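Local coordinates for protein pectate lyase (Bacillus, PDB 3VMW) that probably cleaves pectate, a polymer of galacturonic acid, by the eliminative reaction of polysaccharide lyase family 1, at residues 172-177 against 201-206. Sequence-based numbering, arbitrary orientation.
With ADA (alpha-D-galactopyranuronic acid), chain B; SO4 (sulfate ion), chain C.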
loop_
_atom_site.group_PDB
_atom_site.type_symbol
_atom_site.label_atom_id
_atom_site.label_comp_id
_atom_site.label_asym_id
_atom_site.label_seq_id
_atom_site.Cartn_x
_atom_site.Cartn_y
_atom_site.Cartn_z
ATOM N N PHE A 172 6.519 6.196 -1.851
ATOM C CA PHE A 172 5.442 6.917 -1.175
ATOM C C PHE A 172 6.074 8.202 -0.667
ATOM O O PHE A 172 6.983 8.139 0.142
ATOM C CB PHE A 172 4.983 6.154 0.058
ATOM C CG PHE A 172 4.233 4.881 -0.236
ATOM C CD1 PHE A 172 2.845 4.861 -0.159
ATOM C CD2 PHE A 172 4.921 3.701 -0.531
ATOM C CE1 PHE A 172 2.141 3.658 -0.356
ATOM C CE2 PHE A 172 4.236 2.501 -0.751
ATOM C CZ PHE A 172 2.850 2.486 -0.668
ATOM N N GLU A 173 5.619 9.362 -1.123
ATOM C CA GLU A 173 6.310 10.586 -0.760
ATOM C C GLU A 173 5.350 11.754 -0.529
ATOM O O GLU A 173 4.236 11.783 -1.065
ATOM C CB GLU A 173 7.273 11.014 -1.901
ATOM C CG GLU A 173 8.033 9.858 -2.566
ATOM C CD GLU A 173 9.124 10.346 -3.503
ATOM O OE1 GLU A 173 8.962 10.173 -4.717
ATOM O OE2 GLU A 173 10.128 10.909 -3.023
ATOM N N ASN A 174 5.824 12.745 0.220
ATOM C CA ASN A 174 5.110 14.026 0.311
ATOM C C ASN A 174 3.647 13.829 0.657
ATOM O O ASN A 174 2.744 14.138 -0.148
ATOM C CB ASN A 174 5.245 14.793 -1.022
ATOM C CG ASN A 174 6.676 14.936 -1.434
ATOM O OD1 ASN A 174 7.557 14.806 -0.600
ATOM N ND2 ASN A 174 6.926 15.173 -2.710
ATOM N N HIS A 175 3.394 13.353 1.869
ATOM C CA HIS A 175 2.025 13.018 2.232
ATOM C C HIS A 175 1.865 13.001 3.756
ATOM O O HIS A 175 2.822 12.708 4.486
ATOM C CB HIS A 175 1.698 11.644 1.642
ATOM C CG HIS A 175 0.237 11.337 1.620
ATOM N ND1 HIS A 175 -0.392 10.594 2.604
ATOM C CD2 HIS A 175 -0.733 11.712 0.750
ATOM C CE1 HIS A 175 -1.685 10.500 2.320
ATOM N NE2 HIS A 175 -1.914 11.168 1.202
ATOM N N TRP A 176 0.673 13.335 4.243
ATOM C CA TRP A 176 0.375 13.208 5.671
ATOM C C TRP A 176 0.063 11.770 6.131
ATOM O O TRP A 176 0.893 11.143 6.769
ATOM C CB TRP A 176 -0.799 14.126 6.065
ATOM C CG TRP A 176 -0.448 15.577 6.028
ATOM C CD1 TRP A 176 -0.419 16.392 4.921
ATOM C CD2 TRP A 176 -0.095 16.413 7.154
ATOM N NE1 TRP A 176 -0.059 17.676 5.293
ATOM C CE2 TRP A 176 0.147 17.713 6.651
ATOM C CE3 TRP A 176 0.036 16.185 8.531
ATOM C CZ2 TRP A 176 0.507 18.791 7.485
ATOM C CZ3 TRP A 176 0.406 17.249 9.355
ATOM C CH2 TRP A 176 0.642 18.530 8.826
ATOM N N LYS A 177 -1.143 11.278 5.832
ATOM C CA LYS A 177 -1.637 10.008 6.362
ATOM C C LYS A 177 -1.356 8.887 5.371
ATOM O O LYS A 177 -2.183 8.592 4.517
ATOM C CB LYS A 177 -3.149 10.090 6.605
ATOM C CG LYS A 177 -3.502 11.199 7.612
ATOM C CD LYS A 177 -4.995 11.178 7.947
ATOM C CE LYS A 177 -5.864 11.379 6.693
ATOM N NZ LYS A 177 -7.309 11.402 7.097
ATOM N N PHE A 201 9.798 5.295 1.566
ATOM C CA PHE A 201 8.823 6.064 2.334
ATOM C C PHE A 201 9.498 7.367 2.729
ATOM O O PHE A 201 10.399 7.365 3.582
ATOM C CB PHE A 201 8.462 5.310 3.621
ATOM C CG PHE A 201 7.818 3.952 3.408
ATOM C CD1 PHE A 201 6.600 3.826 2.724
ATOM C CD2 PHE A 201 8.401 2.806 3.958
ATOM C CE1 PHE A 201 5.984 2.562 2.585
ATOM C CE2 PHE A 201 7.796 1.539 3.843
ATOM C CZ PHE A 201 6.576 1.419 3.156
ATOM N N ASN A 202 9.126 8.479 2.089
ATOM C CA ASN A 202 9.966 9.686 2.148
ATOM C C ASN A 202 9.131 10.956 2.341
ATOM O O ASN A 202 8.216 11.236 1.547
ATOM C CB ASN A 202 10.810 9.821 0.867
ATOM C CG ASN A 202 11.636 11.081 0.853
ATOM O OD1 ASN A 202 12.352 11.384 1.804
ATOM N ND2 ASN A 202 11.537 11.834 -0.224
ATOM N N ASN A 203 9.450 11.710 3.385
ATOM C CA ASN A 203 8.798 12.994 3.637
ATOM C C ASN A 203 7.309 12.820 3.903
ATOM O O ASN A 203 6.464 13.364 3.187
ATOM C CB ASN A 203 9.008 13.994 2.490
ATOM C CG ASN A 203 8.554 15.428 2.882
ATOM O OD1 ASN A 203 8.666 15.804 4.043
ATOM N ND2 ASN A 203 8.012 16.202 1.922
ATOM N N LEU A 204 7.007 12.056 4.952
ATOM C CA LEU A 204 5.658 11.677 5.290
ATOM C C LEU A 204 5.439 12.115 6.736
ATOM O O LEU A 204 6.411 12.238 7.501
ATOM C CB LEU A 204 5.505 10.151 5.231
ATOM C CG LEU A 204 5.894 9.501 3.883
ATOM C CD1 LEU A 204 5.883 7.964 3.992
ATOM C CD2 LEU A 204 4.973 9.981 2.755
ATOM N N ASN A 205 4.186 12.315 7.132
ATOM C CA ASN A 205 3.916 12.644 8.532
ATOM C C ASN A 205 3.732 11.415 9.405
ATOM O O ASN A 205 4.377 11.301 10.464
ATOM C CB ASN A 205 2.706 13.558 8.675
ATOM C CG ASN A 205 2.546 14.085 10.087
ATOM O OD1 ASN A 205 1.489 13.913 10.718
ATOM N ND2 ASN A 205 3.573 14.733 10.586
ATOM N N SER A 206 2.835 10.520 8.998
ATOM C CA SER A 206 2.495 9.390 9.836
ATOM C C SER A 206 1.918 8.230 9.020
ATOM O O SER A 206 1.773 8.297 7.796
ATOM C CB SER A 206 1.471 9.826 10.923
ATOM O OG SER A 206 0.200 10.087 10.302
HETATM C C1 ADA B . -2.835 14.187 15.263
HETATM C C2 ADA B . -3.931 13.385 15.926
HETATM C C3 ADA B . -3.613 11.931 15.888
HETATM C C4 ADA B . -3.421 11.459 14.529
HETATM C C5 ADA B . -2.297 12.234 13.917
HETATM C C6 ADA B . -2.027 11.871 12.525
HETATM O O2 ADA B . -4.115 13.840 17.244
HETATM O O3 ADA B . -4.594 11.183 16.625
HETATM O O4 ADA B . -4.643 11.662 13.752
HETATM O O5 ADA B . -2.587 13.702 13.963
HETATM O O6B ADA B . -1.703 10.707 12.202
HETATM O O6A ADA B . -2.116 12.763 11.636
HETATM S S SO4 C . -9.089 8.181 7.931
HETATM O O1 SO4 C . -9.696 7.453 9.043
HETATM O O2 SO4 C . -8.113 9.118 8.479
HETATM O O3 SO4 C . -8.456 7.235 7.010
HETATM O O4 SO4 C . -10.084 8.920 7.150
#
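Asn174 and Asn203 join their side chains by a hydrogen bond, Asn203 ND2 to Asn174 OD1 at 2.9 Å. The two amide planes stand 74° apart. ND2 approaches from above the carbonyl plane of Asn174, not along a lone pair, while OD1 lies close to the amide plane of Asn203. Asn203 reaches across because its CG is anti to the backbone N, chi1 -169°. Its ND2 also makes a weak hydrogen bond to Phe143 O, on the preceding coil. Both asparagines sit at corners of the chain with positive phi. This pairing is consistent with the asparagine ladder of the parallel beta-helix, the fold of pectate lyases. An alanine in place of Asn174 would probably leave Asn203 ND2 without this acceptor and its amide freer to turn.

Beside this pair, Asn202 ND2 donates to the anti lone pair of Glu173 OE2 at 3.3 Å. The backbones pair in parallel, with Asn202 N bonded to Phe172 O at 2.9 Å and Asn174 N to Asn202 O. Beyond the corner, Asn205 N meets His175 O and Ser206 N meets Trp176 O.

Phe172 and Phe201 lie side by side inside the coil, pointing the same way. Their planes are 40° apart, and Phe172 CD2 comes 3.5 Å from Phe201 CE1. Phe139 meets Phe172 and Phe223 meets Phe201, which extends the row of aromatic rings along the interior. Leu204 CD2 packs 3.8 Å from His175 CB.

At the far end, Lys177 NZ donates a hydrogen bond to a sulfate, probably from the crystallisation liquor. Ser206 OG donates to O6B of the galacturonate carboxylate at 2.8 Å, so a neutral hydroxyl grips the sugar acid, while salt bridges to Asp150 and Asp153 probably offset the Lys177 charge.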